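Local atomic coordinates of putative DNA-binding protein (Bacteroides fragilis, PDB entry 3BS3), a protein that probably binds DNA through a helix-turn-helix fold of the XRE family. Residues S36-T39 / I40-W43; C44-K47 / S48-S51. All coordinates share one frame; numbering follows the deposited sequence.

Contact 1 (S36-T39 / I40-W43); sequences SENT and ISRW. With SO4 (sulfate ion), chain B.
Thr39 and Trp43 lie side by side on one flank of helix 37-44, the second helix of the helix-turn-helix and so probably the recognition helix, as in other XRE-family proteins. The methyl CG2 of Thr39 sits over one face of the Trp43 indole, off toward its rim, with CG2 3.8 Å from Trp43 CE2. That placement comes from the torsion: OG1 lies beside the backbone N of Thr39 (chi1 -64°), on the side of the helix start, which leaves CG2 anti to that N and turned to the indole. Thr39 OG1 donates to sulfate O3 at 2.7 Å. The same oxygen receives the backbone N-H of Ser36, the N-cap residue, with 2.9 Å from Ser36 N to O3 in a nearly straight bond. The sulfate is probably from the crystallisation liquor, but its seat at the start of this helix is consistent with a place for a DNA backbone phosphate.

Ile40 turns to the inner side of the helix, where it meets Asn26, Leu29 and Ala30 of helix 26-33, so this residue packs the two helices of the motif together. Ile40 CG1 also passes 3.7 Å from Ser36 O.

Asn38 faces outward. Its CG is anti to the backbone N (chi1 -175°), and the side chain runs alongside that of Arg42, with ND2 of Asn38 3.7 Å from Arg42 CD and the two planar groups 37° apart. The modelled conformer of Ser41 bends its hydroxyl back onto the helix, 2.7 Å from Ser41 OG to Asn38 O, but this bond is doubtful because the residue has a second position. More securely, the backbone carbonyl oxygen of Asn38 accepts the helical bond from Arg42, with 2.9 Å between Arg42 N and Asn38 O.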
loop_
_atom_site.group_PDB
_atom_site.type_symbol
_atom_site.label_atom_id
_atom_site.label_comp_id
_atom_site.label_asym_id
_atom_site.label_seq_id
_atom_site.Cartn_x
_atom_site.Cartn_y
_atom_site.Cartn_z
ATOM N N SER A 36 -9.706 12.230 -6.780
ATOM C CA SER A 36 -10.493 12.249 -8.014
ATOM C C SER A 36 -11.199 10.902 -8.169
ATOM O O SER A 36 -10.727 9.882 -7.652
ATOM C CB SER A 36 -9.614 12.537 -9.237
ATOM O OG SER A 36 -8.752 11.444 -9.487
ATOM N N GLU A 37 -12.344 10.896 -8.848
ATOM C CA GLU A 37 -13.025 9.635 -9.108
ATOM C C GLU A 37 -12.164 8.732 -9.993
ATOM O O GLU A 37 -12.196 7.502 -9.833
ATOM C CB GLU A 37 -14.411 9.841 -9.722
ATOM C CG GLU A 37 -15.247 8.572 -9.707
ATOM C CD GLU A 37 -16.643 8.753 -10.259
ATOM O OE1 GLU A 37 -17.049 9.903 -10.530
ATOM O OE2 GLU A 37 -17.334 7.726 -10.430
ATOM N N ASN A 38 -11.381 9.338 -10.882
ATOM C CA ASN A 38 -10.443 8.585 -11.725
ATOM C C ASN A 38 -9.452 7.772 -10.876
ATOM O O ASN A 38 -9.208 6.591 -11.148
ATOM C CB ASN A 38 -9.655 9.504 -12.653
ATOM C CG ASN A 38 -8.767 8.728 -13.630
ATOM O OD1 ASN A 38 -9.254 7.883 -14.378
ATOM N ND2 ASN A 38 -7.469 9.015 -13.623
ATOM N N THR A 39 -8.865 8.425 -9.879
ATOM C CA THR A 39 -7.941 7.734 -8.960
ATOM C C THR A 39 -8.598 6.504 -8.328
ATOM O O THR A 39 -8.017 5.422 -8.353
ATOM C CB THR A 39 -7.369 8.685 -7.888
ATOM O OG1 THR A 39 -6.579 9.702 -8.509
ATOM C CG2 THR A 39 -6.454 7.935 -6.928
ATOM N N ILE A 40 -9.804 6.663 -7.776
ATOM C CA ILE A 40 -10.512 5.538 -7.145
ATOM C C ILE A 40 -10.821 4.458 -8.165
ATOM O O ILE A 40 -10.650 3.272 -7.896
ATOM C CB ILE A 40 -11.843 6.024 -6.504
ATOM C CG1 ILE A 40 -11.554 7.051 -5.410
ATOM C CG2 ILE A 40 -12.684 4.859 -5.986
ATOM C CD1 ILE A 40 -10.573 6.627 -4.390
ATOM N N SER A 41 -11.260 4.872 -9.356
ATOM C CA SER A 41 -11.604 3.902 -10.392
ATOM C C SER A 41 -10.382 3.062 -10.765
ATOM O O SER A 41 -10.507 1.857 -10.993
ATOM C CB SER A 41 -12.209 4.579 -11.635
ATOM O OG SER A 41 -11.224 5.233 -12.417
ATOM N N ARG A 42 -9.213 3.698 -10.817
ATOM C CA ARG A 42 -7.970 2.994 -11.143
ATOM C C ARG A 42 -7.554 2.032 -10.022
ATOM O O ARG A 42 -7.026 0.951 -10.291
ATOM C CB ARG A 42 -6.858 3.975 -11.469
ATOM C CG ARG A 42 -7.050 4.619 -12.866
ATOM C CD ARG A 42 -6.007 5.664 -13.136
ATOM N NE ARG A 42 -4.657 5.099 -13.175
ATOM C CZ ARG A 42 -4.116 4.474 -14.223
ATOM N NH1 ARG A 42 -4.790 4.308 -15.352
ATOM N NH2 ARG A 42 -2.878 4.008 -14.137
ATOM N N TRP A 43 -7.792 2.414 -8.779
ATOM C CA TRP A 43 -7.607 1.449 -7.690
ATOM C C TRP A 43 -8.585 0.284 -7.875
ATOM O O TRP A 43 -8.204 -0.890 -7.729
ATOM C CB TRP A 43 -7.874 2.077 -6.320
ATOM C CG TRP A 43 -6.925 3.153 -5.931
ATOM C CD1 TRP A 43 -5.778 3.511 -6.579
ATOM C CD2 TRP A 43 -7.034 4.005 -4.798
ATOM N NE1 TRP A 43 -5.161 4.552 -5.920
ATOM C CE2 TRP A 43 -5.916 4.873 -4.822
ATOM C CE3 TRP A 43 -7.970 4.120 -3.757
ATOM C CZ2 TRP A 43 -5.706 5.862 -3.847
ATOM C CZ3 TRP A 43 -7.759 5.106 -2.772
ATOM C CH2 TRP A 43 -6.635 5.964 -2.840
HETATM S S SO4 B . -5.725 12.604 -6.447
HETATM O O1 SO4 B . -5.188 13.658 -7.305
HETATM O O2 SO4 B . -6.155 13.200 -5.185
HETATM O O3 SO4 B . -6.858 11.969 -7.110
HETATM O O4 SO4 B . -4.680 11.612 -6.191
#

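Contact 2 (C44-K47 / S48-S51)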
loop_
_atom_site.group_PDB
_atom_site.type_symbol
_atom_site.label_atom_id
_atom_site.label_comp_id
_atom_site.label_asym_id
_atom_site.label_seq_id
_atom_site.Cartn_x
_atom_site.Cartn_y
_atom_site.Cartn_z
ATOM N N CYS A 44 -9.844 0.597 -8.209
ATOM C CA CYS A 44 -10.875 -0.461 -8.287
ATOM C C CYS A 44 -10.524 -1.486 -9.360
ATOM O O CYS A 44 -10.728 -2.703 -9.180
ATOM C CB CYS A 44 -12.257 0.123 -8.555
ATOM S SG CYS A 44 -12.887 0.769 -7.049
ATOM N N SER A 45 -10.013 -0.999 -10.494
ATOM C CA SER A 45 -9.633 -1.873 -11.590
ATOM C C SER A 45 -8.236 -2.474 -11.402
ATOM O O SER A 45 -7.755 -3.220 -12.248
ATOM C CB SER A 45 -9.685 -1.095 -12.901
ATOM O OG SER A 45 -8.682 -0.097 -12.904
ATOM N N ASN A 46 -7.586 -2.129 -10.290
ATOM C CA ASN A 46 -6.207 -2.572 -10.015
ATOM C C ASN A 46 -5.181 -2.124 -11.065
ATOM O O ASN A 46 -4.154 -2.804 -11.297
ATOM C CB ASN A 46 -6.130 -4.093 -9.766
ATOM C CG ASN A 46 -6.493 -4.448 -8.338
ATOM O OD1 ASN A 46 -5.717 -4.211 -7.414
ATOM N ND2 ASN A 46 -7.682 -5.010 -8.153
ATOM N N LYS A 47 -5.481 -0.998 -11.730
ATOM C CA LYS A 47 -4.543 -0.339 -12.644
ATOM C C LYS A 47 -3.500 0.480 -11.891
ATOM O O LYS A 47 -2.396 0.707 -12.396
ATOM C CB LYS A 47 -5.282 0.571 -13.631
ATOM C CG LYS A 47 -6.239 -0.151 -14.553
ATOM C CD LYS A 47 -6.705 0.757 -15.677
ATOM C CE LYS A 47 -7.971 0.216 -16.325
ATOM N NZ LYS A 47 -8.233 0.894 -17.626
ATOM N N SER A 48 -3.884 0.950 -10.707
ATOM C CA SER A 48 -2.938 1.605 -9.803
ATOM C C SER A 48 -3.326 1.224 -8.382
ATOM O O SER A 48 -4.360 0.590 -8.159
ATOM C CB SER A 48 -2.951 3.119 -9.980
ATOM O OG SER A 48 -4.156 3.656 -9.480
ATOM N N GLN A 49 -2.479 1.583 -7.418
ATOM C CA GLN A 49 -2.675 1.091 -6.051
ATOM C C GLN A 49 -2.544 2.190 -5.009
ATOM O O GLN A 49 -1.689 3.073 -5.151
ATOM C CB GLN A 49 -1.628 -0.009 -5.748
ATOM C CG GLN A 49 -1.654 -1.233 -6.659
ATOM C CD GLN A 49 -2.948 -2.028 -6.546
ATOM O OE1 GLN A 49 -3.685 -1.893 -5.575
ATOM N NE2 GLN A 49 -3.224 -2.855 -7.549
ATOM N N PRO A 50 -3.363 2.119 -3.950
ATOM C CA PRO A 50 -3.278 3.036 -2.821
ATOM C C PRO A 50 -2.025 2.739 -1.991
ATOM O O PRO A 50 -1.514 1.603 -2.009
ATOM C CB PRO A 50 -4.524 2.712 -2.018
ATOM C CG PRO A 50 -4.796 1.235 -2.321
ATOM C CD PRO A 50 -4.427 1.104 -3.763
ATOM N N SER A 51 -1.539 3.761 -1.286
ATOM C CA SER A 51 -0.505 3.561 -0.267
ATOM C C SER A 51 -1.146 2.850 0.926
ATOM O O SER A 51 -2.380 2.822 1.045
ATOM C CB SER A 51 0.050 4.913 0.165
ATOM O OG SER A 51 -0.943 5.614 0.896
HETATM O O HOH W 1 -1.110 -3.191 -9.630
#
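Asn46 and Gln49 are joined by a single direct hydrogen bond between their side-chain amides. NE2 of Gln49 donates to OD1 of Asn46 over 2.8 Å, with the N-H nearly straight on target (173°). The nitrogen arrives in the carbonyl plane of Asn46, on a lone pair, and the oxygen it meets lies in the plane of the Gln49 amide, although the two amides are twisted against each other. A bend at chi2 of Gln49 (-64°) folds its amide back toward the helix end. Asn13 grips both partners from outside: its backbone N gives a second bond to Asn46 OD1, and its ND2 donates to Gln49 OE1, which fixes which way round the Gln49 amide sits.

A water bridges the pair as well. It accepts from Gln49 NE2 at 3.0 Å and makes a weak bond to the backbone oxygen of Asn46, 3.5 Å from the water to Asn46 O.

The backbone here closes helix 37-44 with a Schellman motif. Asn46, the first residue to leave helical angles, has a positive phi of 60°, a conformation that asparagine tolerates comparatively well, and the chain swings out into the loop leading to helix 52-62. Just past the turn, a backbone hydrogen bond ties Ser48 to Arg42 of the preceding helix.

Packing and backbone hydrogen bonds carry the loop to the partner chain: Gln49 packs on Asp53 of the second subunit, and Pro50 makes its backbone bonds to that subunit. The remaining hydrogen bond is a cap. Ser51 is the N-cap of helix 52-62, and its OG accepts from the backbone N of Met54.

Contact 1 comes first along the chain and contact 2 follows at once, Trp43 leading directly into Cys44; their centres are 8 Å apart. Contact 1 covers the start and body of helix 37-44, while contact 2 covers its end and the loop to helix 52-62. They meet at Arg42, whose carbonyl oxygen is a probable acceptor for Lys47 N (2.9 Å from Arg42 O), and at Trp43, whose NE1 lies 3.6 Å from Pro50 N. The loop therefore folds back beside the Trp43 ring. One end of the probable recognition helix holds an anion, and beyond the other the chain reaches the second subunit.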